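Sulfate transporter/antisigma-factor antagonist STAS (PDB 3T6O) probably acts as an anti-sigma factor antagonist, a STAS-domain protein of the kind that takes part in regulating bacterial sigma factors. Local coordinates at residues A[4-9]-A[33-38]; A[18-23]-A[51-56]. All coordinates share one frame; numbering follows the deposited sequence. Where two conformers were deposited one is given.

Contact 1: A[4-9]-A[33-38]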
loop_
_atom_site.group_PDB
_atom_site.type_symbol
_atom_site.label_atom_id
_atom_site.label_comp_id
_atom_site.label_asym_id
_atom_site.label_seq_id
_atom_site.Cartn_x
_atom_site.Cartn_y
_atom_site.Cartn_z
HETATM N N MSE A 4 27.792 -0.377 7.230
HETATM C CA MSE A 4 26.360 -0.400 7.590
HETATM C C MSE A 4 25.861 -1.808 8.020
HETATM O O MSE A 4 26.074 -2.808 7.328
HETATM C CB MSE A 4 25.503 0.205 6.446
HETATM C CG MSE A 4 24.379 1.186 6.885
HETATM SE SE MSE A 4 24.982 2.782 7.919
HETATM C CE MSE A 4 24.658 2.047 9.758
ATOM N N ALA A 5 25.202 -1.882 9.169
ATOM C CA ALA A 5 24.714 -3.157 9.672
ATOM C C ALA A 5 23.670 -3.773 8.719
ATOM O O ALA A 5 22.975 -3.074 7.978
ATOM C CB ALA A 5 24.129 -2.979 11.064
ATOM N N ASP A 6 23.558 -5.088 8.729
ATOM C CA ASP A 6 22.602 -5.750 7.855
ATOM C C ASP A 6 22.079 -7.000 8.553
ATOM O O ASP A 6 22.637 -7.413 9.554
ATOM C CB ASP A 6 23.283 -6.067 6.520
ATOM C CG ASP A 6 22.291 -6.229 5.357
ATOM O OD1 ASP A 6 21.053 -6.004 5.517
ATOM O OD2 ASP A 6 22.777 -6.621 4.281
ATOM N N ILE A 7 20.967 -7.549 8.075
ATOM C CA ILE A 7 20.525 -8.833 8.586
ATOM C C ILE A 7 21.617 -9.837 8.256
ATOM O O ILE A 7 22.448 -9.567 7.437
ATOM C CB ILE A 7 19.183 -9.313 7.967
ATOM C CG1 ILE A 7 19.212 -9.204 6.447
ATOM C CG2 ILE A 7 17.996 -8.575 8.608
ATOM C CD1 ILE A 7 18.059 -9.904 5.751
ATOM N N ARG A 8 21.595 -10.984 8.909
ATOM C CA ARG A 8 22.428 -12.087 8.451
ATOM C C ARG A 8 21.565 -13.213 7.930
ATOM O O ARG A 8 20.500 -13.535 8.451
ATOM C CB ARG A 8 23.439 -12.561 9.483
ATOM C CG ARG A 8 22.980 -12.624 10.906
ATOM C CD ARG A 8 23.922 -13.557 11.730
ATOM N NE ARG A 8 23.299 -14.025 12.974
ATOM C CZ ARG A 8 22.822 -15.252 13.128
ATOM N NH1 ARG A 8 22.255 -15.616 14.278
ATOM N NH2 ARG A 8 22.905 -16.102 12.108
ATOM N N VAL A 9 21.988 -13.765 6.804
ATOM C CA VAL A 9 21.207 -14.779 6.110
ATOM C C VAL A 9 22.006 -16.073 6.201
ATOM O O VAL A 9 23.131 -16.114 5.768
ATOM C CB VAL A 9 20.951 -14.402 4.634
ATOM C CG1 VAL A 9 20.218 -15.521 3.904
ATOM C CG2 VAL A 9 20.139 -13.025 4.493
ATOM N N GLU A 33 14.637 0.101 5.655
ATOM C CA GLU A 33 15.300 0.451 4.373
ATOM C C GLU A 33 16.668 -0.150 4.294
ATOM O O GLU A 33 17.116 -0.511 3.207
ATOM C CB GLU A 33 15.512 1.945 4.123
ATOM C CG GLU A 33 16.217 2.258 2.693
ATOM C CD GLU A 33 17.787 2.360 2.676
ATOM O OE1 GLU A 33 18.394 2.569 3.748
ATOM O OE2 GLU A 33 18.415 2.262 1.569
ATOM N N GLN A 34 17.365 -0.224 5.420
ATOM C CA GLN A 34 18.739 -0.741 5.412
ATOM C C GLN A 34 18.779 -2.204 5.031
ATOM O O GLN A 34 19.714 -2.626 4.415
ATOM C CB GLN A 34 19.420 -0.619 6.777
ATOM C CG GLN A 34 19.901 0.757 7.175
ATOM C CD GLN A 34 20.508 0.723 8.598
ATOM O OE1 GLN A 34 21.476 -0.016 8.868
ATOM N NE2 GLN A 34 19.921 1.482 9.507
ATOM N N ILE A 35 17.776 -2.975 5.413
ATOM C CA ILE A 35 17.838 -4.430 5.304
ATOM C C ILE A 35 17.020 -4.987 4.141
ATOM O O ILE A 35 17.114 -6.177 3.842
ATOM C CB ILE A 35 17.377 -5.119 6.609
ATOM C CG1 ILE A 35 15.866 -4.957 6.834
ATOM C CG2 ILE A 35 18.178 -4.599 7.802
ATOM C CD1 ILE A 35 15.336 -5.654 8.130
ATOM N N ALA A 36 16.240 -4.126 3.482
ATOM C CA ALA A 36 15.218 -4.575 2.513
ATOM C C ALA A 36 15.828 -5.343 1.379
ATOM O O ALA A 36 15.346 -6.425 1.016
ATOM C CB ALA A 36 14.414 -3.386 1.966
ATOM N N SER A 37 16.931 -4.808 0.869
ATOM C CA SER A 37 17.619 -5.390 -0.264
ATOM C C SER A 37 18.202 -6.803 -0.013
ATOM O O SER A 37 17.980 -7.744 -0.789
ATOM C CB SER A 37 18.685 -4.396 -0.740
ATOM O OG SER A 37 19.479 -4.987 -1.720
ATOM N N THR A 38 18.910 -6.968 1.084
ATOM C CA THR A 38 19.423 -8.284 1.453
ATOM C C THR A 38 18.258 -9.240 1.727
ATOM O O THR A 38 18.260 -10.365 1.275
ATOM C CB THR A 38 20.389 -8.143 2.671
ATOM O OG1 THR A 38 21.433 -7.270 2.271
ATOM C CG2 THR A 38 21.030 -9.448 3.095
HETATM O O HOH W 1 20.117 -4.892 2.584
#
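The extended N-terminal segment 4-9 runs into strand 8-12 past a kinked turn, 33-38, of helix 29-41, and the two backbones come nearest at Asp6 and Ile35, whose CA atoms are 5.6 Å apart. Asp6 and Thr38 meet tip to tip. With CG anti to the backbone N (chi1 -157°), the Asp6 carboxylate is held out to the helix, and Thr38 OG1 donates to the syn lone pair of Asp6 OD2 over a short 2.5 Å. The other oxygen, Asp6 OD1, takes a weak bond from Ile7 N and a long one, 3.3 Å, from a water. That same water donates to Gln34 O and accepts from Thr38 N at 2.8 Å, bridging the kink, where the amides of Ser37 and Thr38 lack their bonds to the preceding turn. An alanine in place of Asp6 would remove both carboxylate oxygens and would probably weaken the tie between the N-terminal segment and the helix and leave the water less firmly held. In the STAS fold this joins the start of strand 8-12 to helix 29-41, one of the helices packed on the sheet. Next to the polar pair, toward strand 8-12, the contact turns apolar. Ile7 and Thr38 run antiparallel alongside each other, Ile7 CG1 3.8 Å from Thr38 CG2, and Ile7 crosses Ile35 at about a right angle, with Ile7 CG2 4.0 Å from Ile35 CD1. Val9 CG2 reaches Thr38 CG2 from the strand, at 3.9 Å. Toward the N-terminus, the poorly ordered selenomethionine Met4 lies across the extended Gln34 side chain, its CG 3.7 Å from Gln34 OE1.

Contact 2: A[18-23]-A[51-56]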
loop_
_atom_site.group_PDB
_atom_site.type_symbol
_atom_site.label_atom_id
_atom_site.label_comp_id
_atom_site.label_asym_id
_atom_site.label_seq_id
_atom_site.Cartn_x
_atom_site.Cartn_y
_atom_site.Cartn_z
ATOM N N ILE A 18 16.717 -15.850 8.412
ATOM C CA ILE A 18 17.057 -14.428 8.543
ATOM C C ILE A 18 17.170 -14.051 10.026
ATOM O O ILE A 18 16.222 -14.280 10.803
ATOM C CB ILE A 18 15.936 -13.549 7.953
ATOM C CG1 ILE A 18 15.583 -13.998 6.535
ATOM C CG2 ILE A 18 16.223 -12.019 8.166
ATOM C CD1 ILE A 18 16.620 -13.885 5.516
ATOM N N SER A 19 18.314 -13.512 10.428
ATOM C CA SER A 19 18.536 -13.128 11.817
ATOM C C SER A 19 19.025 -11.684 11.884
ATOM O O SER A 19 19.567 -11.142 10.892
ATOM C CB SER A 19 19.629 -14.023 12.452
ATOM O OG SER A 19 19.505 -15.398 12.096
ATOM N N PHE A 20 18.915 -11.113 13.077
ATOM C CA PHE A 20 19.221 -9.712 13.312
ATOM C C PHE A 20 20.364 -9.482 14.294
ATOM O O PHE A 20 20.315 -9.964 15.395
ATOM C CB PHE A 20 17.957 -9.031 13.834
ATOM C CG PHE A 20 16.840 -9.106 12.859
ATOM C CD1 PHE A 20 16.121 -10.267 12.721
ATOM C CD2 PHE A 20 16.577 -8.051 12.022
ATOM C CE1 PHE A 20 15.155 -10.375 11.770
ATOM C CE2 PHE A 20 15.602 -8.149 11.061
ATOM C CZ PHE A 20 14.884 -9.303 10.933
ATOM N N PRO A 21 21.362 -8.697 13.914
ATOM C CA PRO A 21 22.393 -8.228 14.864
ATOM C C PRO A 21 21.843 -7.354 15.957
ATOM O O PRO A 21 20.861 -6.668 15.739
ATOM C CB PRO A 21 23.334 -7.376 14.002
ATOM C CG PRO A 21 23.125 -7.848 12.614
ATOM C CD PRO A 21 21.774 -8.538 12.512
ATOM N N ALA A 22 22.495 -7.377 17.116
ATOM C CA ALA A 22 22.143 -6.537 18.285
ATOM C C ALA A 22 21.831 -5.067 17.982
ATOM O O ALA A 22 20.946 -4.485 18.612
ATOM C CB ALA A 22 23.260 -6.638 19.384
ATOM N N VAL A 23 22.504 -4.460 17.011
ATOM C CA VAL A 23 22.196 -3.072 16.655
ATOM C C VAL A 23 20.741 -2.846 16.154
ATOM O O VAL A 23 20.274 -1.694 16.098
ATOM C CB VAL A 23 23.198 -2.520 15.586
ATOM C CG1 VAL A 23 22.817 -3.015 14.167
ATOM C CG2 VAL A 23 23.267 -0.981 15.647
ATOM N N VAL A 51 11.439 -20.253 4.584
ATOM C CA VAL A 51 12.058 -19.077 5.148
ATOM C C VAL A 51 11.629 -18.947 6.624
ATOM O O VAL A 51 10.458 -19.097 6.949
ATOM C CB VAL A 51 11.668 -17.783 4.309
ATOM C CG1 VAL A 51 12.047 -16.517 5.086
ATOM C CG2 VAL A 51 12.352 -17.801 2.960
ATOM N N LEU A 52 12.580 -18.611 7.496
ATOM C CA LEU A 52 12.341 -18.457 8.894
ATOM C C LEU A 52 12.875 -17.126 9.289
ATOM O O LEU A 52 14.049 -16.858 9.054
ATOM C CB LEU A 52 13.109 -19.550 9.665
ATOM C CG LEU A 52 13.016 -19.502 11.202
ATOM C CD1 LEU A 52 11.511 -19.623 11.664
ATOM C CD2 LEU A 52 13.904 -20.619 11.826
ATOM N N ILE A 53 12.058 -16.292 9.927
ATOM C CA ILE A 53 12.514 -14.991 10.392
ATOM C C ILE A 53 12.769 -15.176 11.877
ATOM O O ILE A 53 11.829 -15.323 12.685
ATOM C CB ILE A 53 11.445 -13.906 10.198
ATOM C CG1 ILE A 53 10.854 -13.997 8.788
ATOM C CG2 ILE A 53 11.991 -12.503 10.508
ATOM C CD1 ILE A 53 11.842 -13.748 7.680
ATOM N N ASP A 54 14.032 -15.182 12.245
ATOM C CA ASP A 54 14.396 -15.391 13.624
ATOM C C ASP A 54 14.560 -14.040 14.318
ATOM O O ASP A 54 15.593 -13.352 14.151
ATOM C CB ASP A 54 15.656 -16.229 13.707
ATOM C CG ASP A 54 16.140 -16.467 15.162
ATOM O OD1 ASP A 54 15.529 -15.978 16.137
ATOM O OD2 ASP A 54 17.136 -17.184 15.303
ATOM N N LEU A 55 13.581 -13.728 15.167
ATOM C CA LEU A 55 13.457 -12.397 15.743
ATOM C C LEU A 55 14.127 -12.259 17.097
ATOM O O LEU A 55 13.874 -11.289 17.813
ATOM C CB LEU A 55 11.984 -12.006 15.773
ATOM C CG LEU A 55 11.492 -11.614 14.353
ATOM C CD1 LEU A 55 9.963 -11.564 14.213
ATOM C CD2 LEU A 55 12.023 -10.212 13.891
ATOM N N GLU A 56 15.020 -13.193 17.451
ATOM C CA GLU A 56 15.642 -13.134 18.768
ATOM C C GLU A 56 16.452 -11.843 18.878
ATOM O O GLU A 56 17.211 -11.499 17.984
ATOM C CB GLU A 56 16.578 -14.345 19.002
ATOM C CG GLU A 56 17.143 -14.419 20.465
ATOM C CD GLU A 56 17.894 -15.732 20.728
ATOM O OE1 GLU A 56 18.467 -16.323 19.785
ATOM O OE2 GLU A 56 17.933 -16.178 21.889
HETATM O O HOH W 2 19.321 -17.503 13.914
HETATM O O HOH W 3 17.750 -12.467 15.413
HETATM O O HOH W 4 18.981 -9.082 17.603
#
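Two neighbouring parallel strands of the central STAS sheet, 15-19 and 50-54, pair here and then part into loops at their C-terminal ends. Ile18 N gives a nearly straight hydrogen bond to Leu52 O (2.9 Å, 173°), and Ile18 O accepts from Asp54 N at 2.8 Å, so Ile18 grips the residues before and after its partner Ile53. Both bonds lie close to the axis of the accepting carbonyl. Ile18 and Ile53 share one face of the sheet and run alongside each other in the same direction; similar torsions, with CG1 anti to the carbonyl carbon in each, bring Ile18 CG1 within 3.9 Å of Ile53 CD1. Beyond the paired part, the Phe20 ring turns its edge to Asp54 O, which lies in the ring plane 3.4 Å from Phe20 CD1, and to Ile53 CG2, near CE1. Leu55 CD2 also touches Phe20 CE1. Waters take over where the strands separate. One accepts from Phe20 N and donates to both Asp54 O and Glu56 O; another joins Phe20 O to Glu56 O. On the face opposite the isoleucines, a third water lies 2.6 Å from Asp54 OD2, to which it donates, and also meets Ser19 OG. Asp54 OD1 closes an Asx turn, met from above the carboxylate plane by Glu56 N. The strand pair sits inside the sheet, with 8-12 beyond 15-19 and 83-87 beyond 50-54; helix 63-76 packs against Ile53 and Leu55, and helix 112-118 lies on the other face, against Leu52 and Asp54.

In the fold
Contact 2 belongs to the core, almost all its touching residues being buried, whereas contact 1 is partly buried and lies nearer the surface; their centres are about 11 Å apart. Both have apolar packing, and the difference lies in the polar part: backbone bonds between parallel strands in contact 2, with waters joining the strand ends and the loops beyond, against a carboxylate, a hydroxyl and a water tying loop to helix in contact 1. They reach the same sheet, since strands 8-12 and 15-19 are antiparallel neighbours, probably bonded from Arg8 N to Ser19 O. Ile7 CG2 also packs on Phe20 CE2, 3.5 Å away, so the apolar parts of the two contacts touch.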